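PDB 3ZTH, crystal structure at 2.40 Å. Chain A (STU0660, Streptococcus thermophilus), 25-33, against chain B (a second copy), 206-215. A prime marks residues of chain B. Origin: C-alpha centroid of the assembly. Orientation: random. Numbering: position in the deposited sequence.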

# COMPACT_ATOMS: atom_id res chain seq x y z
N GLY A 25 8.80 4.64 44.15
CA GLY A 25 9.90 5.56 44.30
C GLY A 25 9.59 6.96 43.80
O GLY A 25 8.63 7.16 43.06
N GLN A 26 10.41 7.92 44.20
CA GLN A 26 10.20 9.30 43.81
C GLN A 26 10.89 9.66 42.51
O GLN A 26 10.64 10.72 41.95
CB GLN A 26 10.63 10.24 44.93
CG GLN A 26 9.81 10.07 46.20
CD GLN A 26 8.31 10.11 45.91
OE1 GLN A 26 7.77 11.16 45.56
NE2 GLN A 26 7.64 8.97 46.06
N ASN A 27 11.77 8.78 42.03
CA ASN A 27 12.48 9.04 40.79
C ASN A 27 11.61 8.59 39.61
O ASN A 27 11.89 7.58 38.95
CB ASN A 27 13.80 8.27 40.78
CG ASN A 27 14.73 8.72 39.68
OD1 ASN A 27 14.29 9.20 38.63
ND2 ASN A 27 16.03 8.54 39.90
N ASN A 28 10.55 9.35 39.34
CA ASN A 28 9.62 9.03 38.27
C ASN A 28 10.25 8.83 36.89
O ASN A 28 9.86 7.92 36.16
CB ASN A 28 8.52 10.09 38.22
CG ASN A 28 7.61 10.02 39.43
OD1 ASN A 28 7.73 9.11 40.25
ND2 ASN A 28 6.68 10.97 39.54
N GLU A 29 11.22 9.66 36.55
CA GLU A 29 11.88 9.54 35.26
C GLU A 29 12.55 8.18 35.14
O GLU A 29 12.43 7.49 34.13
CB GLU A 29 12.91 10.66 35.09
CG GLU A 29 12.32 12.04 35.37
CD GLU A 29 12.49 12.49 36.83
OE1 GLU A 29 12.14 11.74 37.77
OE2 GLU A 29 12.99 13.62 37.02
N LEU A 30 13.27 7.78 36.18
CA LEU A 30 13.95 6.50 36.15
C LEU A 30 12.92 5.37 36.04
O LEU A 30 13.13 4.41 35.30
CB LEU A 30 14.82 6.33 37.40
CG LEU A 30 15.53 4.98 37.53
CD1 LEU A 30 16.55 4.80 36.42
CD2 LEU A 30 16.20 4.89 38.89
N LYS A 31 11.82 5.48 36.79
CA LYS A 31 10.78 4.46 36.74
C LYS A 31 10.27 4.36 35.31
O LYS A 31 10.10 3.27 34.77
CB LYS A 31 9.60 4.80 37.67
CG LYS A 31 9.95 4.71 39.16
CD LYS A 31 8.72 4.72 40.08
CE LYS A 31 8.06 6.07 40.15
NZ LYS A 31 6.96 6.07 41.15
N TYR A 32 10.07 5.52 34.70
CA TYR A 32 9.57 5.55 33.34
C TYR A 32 10.54 4.92 32.36
O TYR A 32 10.14 4.17 31.47
CB TYR A 32 9.26 6.99 32.91
CG TYR A 32 8.48 7.05 31.62
CD1 TYR A 32 7.09 6.97 31.63
CD2 TYR A 32 9.13 7.15 30.39
CE1 TYR A 32 6.36 7.00 30.45
CE2 TYR A 32 8.41 7.18 29.20
CZ TYR A 32 7.03 7.10 29.24
OH TYR A 32 6.29 7.14 28.07
N TYR A 33 11.82 5.24 32.52
CA TYR A 33 12.85 4.69 31.66
C TYR A 33 12.88 3.18 31.81
O TYR A 33 12.99 2.46 30.82
CB TYR A 33 14.22 5.26 32.05
CG TYR A 33 15.34 4.55 31.35
CD1 TYR A 33 15.66 4.85 30.03
CD2 TYR A 33 16.05 3.53 31.98
CE1 TYR A 33 16.67 4.14 29.34
CE2 TYR A 33 17.05 2.81 31.32
CZ TYR A 33 17.35 3.13 30.00
OH TYR A 33 18.33 2.44 29.33
N ILE B 206 0.56 12.46 33.50
CA ILE B 206 1.94 12.93 33.37
C ILE B 206 2.72 13.04 34.69
O ILE B 206 3.94 12.87 34.72
CB ILE B 206 1.97 14.30 32.62
CG1 ILE B 206 1.30 14.16 31.25
CG2 ILE B 206 3.40 14.78 32.42
CD1 ILE B 206 1.86 13.02 30.39
N ASP B 207 2.00 13.30 35.78
CA ASP B 207 2.60 13.42 37.12
C ASP B 207 3.53 12.27 37.51
O ASP B 207 4.61 12.49 38.05
CB ASP B 207 1.52 13.48 38.19
CG ASP B 207 0.65 14.66 38.04
OD1 ASP B 207 0.88 15.43 37.09
OD2 ASP B 207 -0.28 14.84 38.86
N GLY B 208 3.07 11.04 37.27
CA GLY B 208 3.85 9.88 37.63
C GLY B 208 5.13 9.69 36.84
O GLY B 208 5.98 8.89 37.23
N PHE B 209 5.29 10.45 35.75
CA PHE B 209 6.47 10.32 34.90
C PHE B 209 7.52 11.41 35.05
O PHE B 209 8.54 11.37 34.38
CB PHE B 209 6.04 10.21 33.44
CG PHE B 209 4.93 9.23 33.21
CD1 PHE B 209 4.83 8.06 33.98
CD2 PHE B 209 3.97 9.46 32.23
CE1 PHE B 209 3.80 7.16 33.78
CE2 PHE B 209 2.93 8.56 32.02
CZ PHE B 209 2.85 7.41 32.80
N ILE B 210 7.27 12.39 35.91
CA ILE B 210 8.26 13.43 36.14
C ILE B 210 8.35 13.77 37.62
O ILE B 210 7.45 13.48 38.40
CB ILE B 210 7.98 14.71 35.31
CG1 ILE B 210 6.62 15.30 35.66
CG2 ILE B 210 8.07 14.40 33.84
CD1 ILE B 210 6.29 16.55 34.88
N SER B 211 9.46 14.38 38.00
CA SER B 211 9.68 14.76 39.39
C SER B 211 8.77 15.91 39.76
O SER B 211 8.24 16.61 38.89
CB SER B 211 11.12 15.21 39.60
OG SER B 211 11.36 16.46 38.97
N GLU B 212 8.58 16.11 41.06
CA GLU B 212 7.77 17.22 41.53
C GLU B 212 8.47 18.52 41.10
O GLU B 212 7.81 19.49 40.73
CB GLU B 212 7.64 17.18 43.05
CG GLU B 212 6.49 16.35 43.55
CD GLU B 212 6.50 16.15 45.06
OE1 GLU B 212 6.77 17.13 45.79
OE2 GLU B 212 6.21 15.03 45.51
N GLU B 213 9.80 18.53 41.16
CA GLU B 213 10.57 19.71 40.78
C GLU B 213 10.29 20.09 39.34
O GLU B 213 9.96 21.24 39.06
CB GLU B 213 12.08 19.45 40.93
CG GLU B 213 12.60 19.25 42.35
CD GLU B 213 12.00 18.04 43.07
OE1 GLU B 213 11.77 16.99 42.41
OE2 GLU B 213 11.77 18.14 44.30
N SER B 214 10.41 19.12 38.43
CA SER B 214 10.17 19.37 37.01
C SER B 214 8.76 19.89 36.75
O SER B 214 8.58 20.86 36.01
CB SER B 214 10.39 18.08 36.21
OG SER B 214 11.74 17.67 36.22
N TYR B 215 7.77 19.24 37.35
CA TYR B 215 6.39 19.65 37.14
C TYR B 215 6.19 21.13 37.45
O TYR B 215 5.38 21.80 36.79
CB TYR B 215 5.44 18.83 38.02
CG TYR B 215 3.98 19.09 37.71
CD1 TYR B 215 3.36 18.48 36.61
CD2 TYR B 215 3.22 19.95 38.50
CE1 TYR B 215 2.03 18.71 36.32
CE2 TYR B 215 1.88 20.19 38.21
CZ TYR B 215 1.29 19.57 37.11
OH TYR B 215 -0.04 19.80 36.81
O HOH W 1 5.15 12.85 45.28
O HOH W 2 9.37 13.06 42.57
O HOH W 3 7.01 6.62 35.93
O HOH W 4 5.28 7.30 39.45

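This is a small, mostly polar contact in which one asparagine at the start of a helix reads the carbonyls of a turn in the second copy, with an aromatic pair beside it and waters filling the gaps.

The chain A stretch enters its helix at Asn28, and the chain B stretch passes through a short 3-10 segment, Asp207′ to Phe209′, before a second helix begins at Glu212′. The backbones come closest where the CA atoms of Asn28 and Phe209′ lie 4.8 Å apart. Each helix start is capped: Asn27 OD1 accepts from Leu30 N at 3.0 Å, and Ser211′ OG from Ser214′ N at 2.9 Å. Short polar side chains suit this place because they reach back to amides that lack a partner in the first turn.

Asn28 points toward chain B, and its ND2 donates to Ile210′ O at 2.9 Å and, weakly, to Asp207′ O at 3.0 Å. A carboxamide fits here because its NH2 carries two protons for a cluster of carbonyls. Gly208′ O is served instead by water 3, which also donates to Asn28 O, and by water 4, which accepts from Lys31 NZ at 2.7 Å. That same NZ donates to Gly25 O at 2.8 Å, tying the lysine to its own loop.

One turn along the helix from Asn28, Tyr32 meets Phe209′, their CD1 atoms 3.4 Å apart. Tyr32 CD1 lies over one face of the Phe209′ ring, and with centroids 4.8 Å apart and planes at 56° the pair is oblique and supplies apolar contact beside the polar cluster.

Glu29 also meets chain B, its OE2 3.6 Å from Ser211′ CB, a packing contact. Water 2 donates to Gln26 O at 2.7 Å and accepts weakly from Glu212′ N at 3.5 Å, linking the chains through their backbones.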